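PDB 1J1I: meta cleavage compound hydrolase from Janthinobacterium, which hydrolyses a carbon-carbon bond of the ring-opened meta-cleavage compound in carbazole degradation, releasing anthranilate, as a serine hydrolase of the alpha/beta-hydrolase fold. Local coordinates for the interface of chains A and B. Numbering follows the deposited sequence. Chains: chain A/B, meta cleavage compound hydrolase.

Contact 1: the interface of chains A and B. Residues chain A 231, 242, 255; chain B 242, 245.
With chi1 at -58° in both copies, A:Tyr242 and B:Tyr242 each carry CG anti to the carbonyl carbon and beside the backbone N, which sends the two phenol rings out of the helices 238-247 and over one another. The two side chains run antiparallel and stack face to face, planes 8° apart and centroids 3.6 Å apart. The overlap is slightly offset: CD2 of each ring lies above the rim of the other, and CD2 of A:Tyr242 comes within 3.4 Å of CE2 of B:Tyr242. Each hydroxyl thereby reaches back toward the partner's helix. A water in the plane of the A:Tyr242 ring bridges its OH to the main-chain O of B:Tyr242, and a second water joins OH of B:Tyr242 to O of A:Tyr242, so both ends of the stack are pinned. Beside the rings, methyl CD1 of B:Leu245 sits 3.8 Å from OH of A:Tyr242 and 3.9 Å from CG1 of A:Ile255, whose side chain it meets at about a right angle. Farther out, the chain of A:Lys231 bends at its third torsion (chi3 -94°) and brings the ammonium NZ 2.8 Å from the carbonyl O of B:Leu245, in the carbonyl plane and on a lone pair. This self-paired stack marks the two-fold centre of the interface and likely sets the register of the two subunits in the dimer of the crystal.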
# COMPACT_ATOMS: atom_id res chain seq x y z
N LYS A 231 -8.72 1.56 7.77
CA LYS A 231 -9.97 0.90 7.45
C LYS A 231 -11.08 1.26 8.42
O LYS A 231 -12.26 1.28 8.06
CB LYS A 231 -9.77 -0.62 7.42
CG LYS A 231 -10.13 -1.27 6.09
CD LYS A 231 -10.08 -2.79 6.14
CE LYS A 231 -8.73 -3.34 5.70
NZ LYS A 231 -8.72 -4.84 5.70
N TYR A 242 -10.92 5.15 -1.86
CA TYR A 242 -11.24 4.57 -3.16
C TYR A 242 -11.62 5.67 -4.14
O TYR A 242 -11.30 5.59 -5.33
CB TYR A 242 -12.38 3.55 -3.01
CG TYR A 242 -12.07 2.42 -2.03
CD1 TYR A 242 -13.10 1.67 -1.46
CD2 TYR A 242 -10.76 2.13 -1.65
CE1 TYR A 242 -12.82 0.65 -0.53
CE2 TYR A 242 -10.47 1.12 -0.73
CZ TYR A 242 -11.51 0.38 -0.17
OH TYR A 242 -11.24 -0.62 0.74
N ILE A 255 -3.97 0.74 2.22
CA ILE A 255 -5.06 0.57 3.17
C ILE A 255 -4.57 -0.24 4.36
O ILE A 255 -4.01 -1.33 4.20
CB ILE A 255 -6.24 -0.15 2.50
CG1 ILE A 255 -6.50 0.46 1.11
CG2 ILE A 255 -7.48 -0.03 3.36
CD1 ILE A 255 -6.92 1.92 1.12
N TYR B 242 -11.02 -4.28 -3.08
CA TYR B 242 -11.82 -3.65 -2.04
C TYR B 242 -12.66 -4.71 -1.33
O TYR B 242 -12.87 -4.63 -0.12
CB TYR B 242 -12.71 -2.56 -2.64
CG TYR B 242 -11.92 -1.47 -3.38
CD1 TYR B 242 -12.55 -0.65 -4.32
CD2 TYR B 242 -10.56 -1.29 -3.15
CE1 TYR B 242 -11.83 0.33 -5.02
CE2 TYR B 242 -9.83 -0.31 -3.84
CZ TYR B 242 -10.47 0.49 -4.77
OH TYR B 242 -9.76 1.45 -5.47
N LEU B 245 -10.41 -6.73 0.93
CA LEU B 245 -10.10 -5.91 2.10
C LEU B 245 -11.24 -5.91 3.12
O LEU B 245 -11.00 -5.79 4.32
CB LEU B 245 -9.77 -4.47 1.66
CG LEU B 245 -8.43 -4.34 0.91
CD1 LEU B 245 -8.25 -2.92 0.40
CD2 LEU B 245 -7.28 -4.70 1.85
O HOH W 1 -10.94 3.25 -6.82
O HOH W 2 -13.01 -2.31 1.42

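Contact 2: the interface of chains A and B. Residues chain A 254-257, 270; chain B 250-252.
A:Pro257 sets its CG-CD edge over one face of the B:Trp252 indole, crossing that side chain at about a right angle. CD stands over the five-membered ring, 3.3 Å from its centroid, while CG covers the six-membered ring, so two CH-pi contacts share one indole face. Around this core, CG2 of A:Ile256 reaches to 3.7 Å from NE1 of B:Trp252, and the side chain of A:Tyr254 runs alongside the indole in the same direction, its CZ 3.7 Å from CD1. At the rim, A:Asp270 extends its carboxylate from helix 268-281 with CG anti to the backbone N (chi1 -175°), reaching the indole N-H. NE1 of B:Trp252 donates to its OD1 over 2.8 Å, fairly straight at 158° on the hydrogen. The acceptor lies near the indole plane and is met on its syn side, with carboxylate and ring planes 51° apart. OD2 of A:Asp270 takes the phenol hydroxyl OH of A:Tyr254 on its syn lone pair at 2.6 Å. Donors from both chains thus probably fix the carboxylate's rotation; A:Tyr254 both touches the indole and steadies its acceptor. The site is a socket of strand 251-256, the following loop and helix 268-281, anchoring the neighbouring subunit's tryptophan by face and edge together.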
# COMPACT_ATOMS: atom_id res chain seq x y z
N TYR A 254 -2.72 2.73 -0.06
CA TYR A 254 -2.21 1.90 1.04
C TYR A 254 -3.29 1.88 2.11
O TYR A 254 -3.50 2.86 2.83
CB TYR A 254 -0.91 2.45 1.62
CG TYR A 254 -0.25 1.51 2.61
CD1 TYR A 254 0.09 0.21 2.25
CD2 TYR A 254 0.01 1.92 3.93
CE1 TYR A 254 0.66 -0.67 3.16
CE2 TYR A 254 0.59 1.04 4.84
CZ TYR A 254 0.91 -0.25 4.45
OH TYR A 254 1.46 -1.14 5.35
N ILE A 255 -3.97 0.74 2.22
CA ILE A 255 -5.06 0.57 3.17
C ILE A 255 -4.57 -0.24 4.36
O ILE A 255 -4.01 -1.33 4.20
CB ILE A 255 -6.24 -0.15 2.50
CG1 ILE A 255 -6.50 0.46 1.11
CG2 ILE A 255 -7.48 -0.03 3.36
CD1 ILE A 255 -6.92 1.92 1.12
N ILE A 256 -4.79 0.31 5.56
CA ILE A 256 -4.34 -0.30 6.81
C ILE A 256 -5.49 -0.78 7.70
O ILE A 256 -6.42 -0.03 7.99
CB ILE A 256 -3.50 0.72 7.61
CG1 ILE A 256 -2.35 1.25 6.75
CG2 ILE A 256 -2.96 0.08 8.88
CD1 ILE A 256 -1.56 2.38 7.41
N PRO A 257 -5.43 -2.05 8.13
CA PRO A 257 -6.49 -2.60 8.99
C PRO A 257 -6.27 -2.18 10.45
O PRO A 257 -5.16 -1.80 10.82
CB PRO A 257 -6.34 -4.10 8.80
CG PRO A 257 -4.82 -4.26 8.71
CD PRO A 257 -4.45 -3.09 7.77
N ASP A 270 4.70 1.28 10.71
CA ASP A 270 4.00 0.86 9.51
C ASP A 270 3.89 2.05 8.55
O ASP A 270 4.26 1.95 7.38
CB ASP A 270 2.61 0.34 9.87
CG ASP A 270 1.86 -0.24 8.68
OD1 ASP A 270 0.76 -0.80 8.86
OD2 ASP A 270 2.37 -0.12 7.55
N ASP B 250 -7.36 -9.17 8.77
CA ASP B 250 -6.02 -8.63 8.95
C ASP B 250 -5.35 -8.33 7.62
O ASP B 250 -4.17 -8.65 7.42
CB ASP B 250 -5.17 -9.59 9.78
CG ASP B 250 -4.06 -8.87 10.53
OD1 ASP B 250 -4.30 -7.73 10.97
OD2 ASP B 250 -2.97 -9.45 10.70
N SER B 251 -6.09 -7.70 6.72
CA SER B 251 -5.53 -7.39 5.41
C SER B 251 -5.22 -5.91 5.18
O SER B 251 -5.98 -5.02 5.57
CB SER B 251 -6.47 -7.87 4.30
OG SER B 251 -7.73 -7.21 4.33
N TRP B 252 -4.07 -5.69 4.56
CA TRP B 252 -3.59 -4.36 4.18
C TRP B 252 -3.84 -4.32 2.68
O TRP B 252 -3.95 -5.36 2.04
CB TRP B 252 -2.09 -4.25 4.42
CG TRP B 252 -1.67 -3.88 5.81
CD1 TRP B 252 -1.22 -2.66 6.23
CD2 TRP B 252 -1.61 -4.74 6.95
NE1 TRP B 252 -0.88 -2.71 7.56
CE2 TRP B 252 -1.11 -3.98 8.03
CE3 TRP B 252 -1.93 -6.09 7.18
CZ2 TRP B 252 -0.92 -4.51 9.31
CZ3 TRP B 252 -1.74 -6.63 8.45
CH2 TRP B 252 -1.24 -5.83 9.50

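Contact 3: the interface of chains A and B. Residues chain A 249-252; chain B 231, 257-258.
The loop of chain A that runs through A:Asp249 and A:Asp250 into the start of strand 251-256 meets two loop segments of chain B, one with B:Lys231 and the other with B:Pro257 and B:His258. B:Lys231 brings its ammonium NZ to the first residue of the strand, where it donates both to the main-chain O of A:Ser251 at 2.7 Å and to the hydroxyl OG at 2.9 Å. The serine turns OG between its backbone N and carbonyl carbon (chi1 63°), on the side from which the lysine arrives. NZ also holds a water that is bound to O of A:Asp249, so the lysine ties together several polar atoms of the loop. Next to it the CG-CD edge of B:Pro257 rests on one face of the A:Trp252 indole; an alanine in place of A:Trp252 would probably leave CG and CD of that proline without their aromatic partner and open a gap against them. B:His258 turns the CE1 end of its imidazole toward A:Asp249 and A:Asp250, whose charges would tend to favour its protonated form. Its ND1 reaches OD1 of A:Asp250 through a water, 2.7 Å from ND1. The other ring nitrogen, NE2, donates over 3.0 Å to OD2 of A:Asp249, which lies close to the imidazole plane, yet the histidine nitrogen meets that oxygen from above the carboxylate, 52° out of its plane.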
# COMPACT_ATOMS: atom_id res chain seq x y z
N ASP A 249 -4.98 10.46 -11.02
CA ASP A 249 -4.39 9.54 -11.98
C ASP A 249 -3.10 8.84 -11.58
O ASP A 249 -2.92 7.66 -11.88
CB ASP A 249 -4.15 10.24 -13.32
CG ASP A 249 -3.92 9.24 -14.44
OD1 ASP A 249 -4.87 8.53 -14.82
OD2 ASP A 249 -2.78 9.15 -14.94
N ASP A 250 -2.19 9.55 -10.92
CA ASP A 250 -0.95 8.90 -10.52
C ASP A 250 -0.93 8.58 -9.04
O ASP A 250 0.07 8.81 -8.34
CB ASP A 250 0.25 9.78 -10.89
CG ASP A 250 1.52 8.97 -11.10
OD1 ASP A 250 1.40 7.84 -11.62
OD2 ASP A 250 2.62 9.47 -10.78
N SER A 251 -2.03 8.02 -8.55
CA SER A 251 -2.11 7.69 -7.13
C SER A 251 -2.04 6.20 -6.82
O SER A 251 -2.62 5.36 -7.51
CB SER A 251 -3.40 8.26 -6.52
OG SER A 251 -4.57 7.70 -7.10
N TRP A 252 -1.29 5.90 -5.76
CA TRP A 252 -1.12 4.55 -5.24
C TRP A 252 -1.99 4.55 -3.99
O TRP A 252 -2.28 5.61 -3.44
CB TRP A 252 0.33 4.32 -4.82
CG TRP A 252 1.27 3.90 -5.90
CD1 TRP A 252 1.76 2.64 -6.11
CD2 TRP A 252 1.88 4.73 -6.89
NE1 TRP A 252 2.65 2.64 -7.16
CE2 TRP A 252 2.74 3.91 -7.66
CE3 TRP A 252 1.79 6.10 -7.21
CZ2 TRP A 252 3.50 4.41 -8.73
CZ3 TRP A 252 2.55 6.59 -8.27
CH2 TRP A 252 3.39 5.75 -9.02
N LYS B 231 -4.65 -1.03 -10.77
CA LYS B 231 -5.86 -0.27 -11.01
C LYS B 231 -6.47 -0.57 -12.38
O LYS B 231 -7.69 -0.49 -12.55
CB LYS B 231 -5.58 1.23 -10.88
CG LYS B 231 -6.42 1.92 -9.82
CD LYS B 231 -6.24 3.44 -9.82
CE LYS B 231 -5.17 3.89 -8.83
NZ LYS B 231 -5.05 5.39 -8.80
N PRO B 257 -1.26 2.32 -9.64
CA PRO B 257 -1.80 2.93 -10.86
C PRO B 257 -1.01 2.47 -12.09
O PRO B 257 0.12 2.00 -11.95
CB PRO B 257 -1.63 4.42 -10.59
CG PRO B 257 -0.30 4.46 -9.86
CD PRO B 257 -0.45 3.29 -8.88
N HIS B 258 -1.62 2.58 -13.27
CA HIS B 258 -0.95 2.21 -14.52
C HIS B 258 -0.34 0.82 -14.38
O HIS B 258 0.82 0.59 -14.71
CB HIS B 258 0.14 3.24 -14.81
CG HIS B 258 -0.32 4.65 -14.65
ND1 HIS B 258 0.43 5.61 -13.99
CD2 HIS B 258 -1.46 5.27 -15.04
CE1 HIS B 258 -0.24 6.75 -13.98
NE2 HIS B 258 -1.38 6.57 -14.61
O HOH W 3 -4.81 5.88 -11.56
O HOH W 4 2.57 5.27 -12.37

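Contact 1 and contact 2 lie side by side, their C-alpha centres about 8 Å apart, and share A:Ile255 of strand 251-256. The centre of contact 3 is about 15 Å from that of contact 1 and 18 Å from that of contact 2. It partly repeats them with the chains exchanged: the lysine of contact 1 and the proline-tryptophan pair of contact 2 recur there in their twin form. A two-fold axis through contact 1 thus repeats one set of residues along a continuous strip. A:Lys231, held by the partner, lies two residues before active-site A:Asp233, so dimerisation may steady that loop.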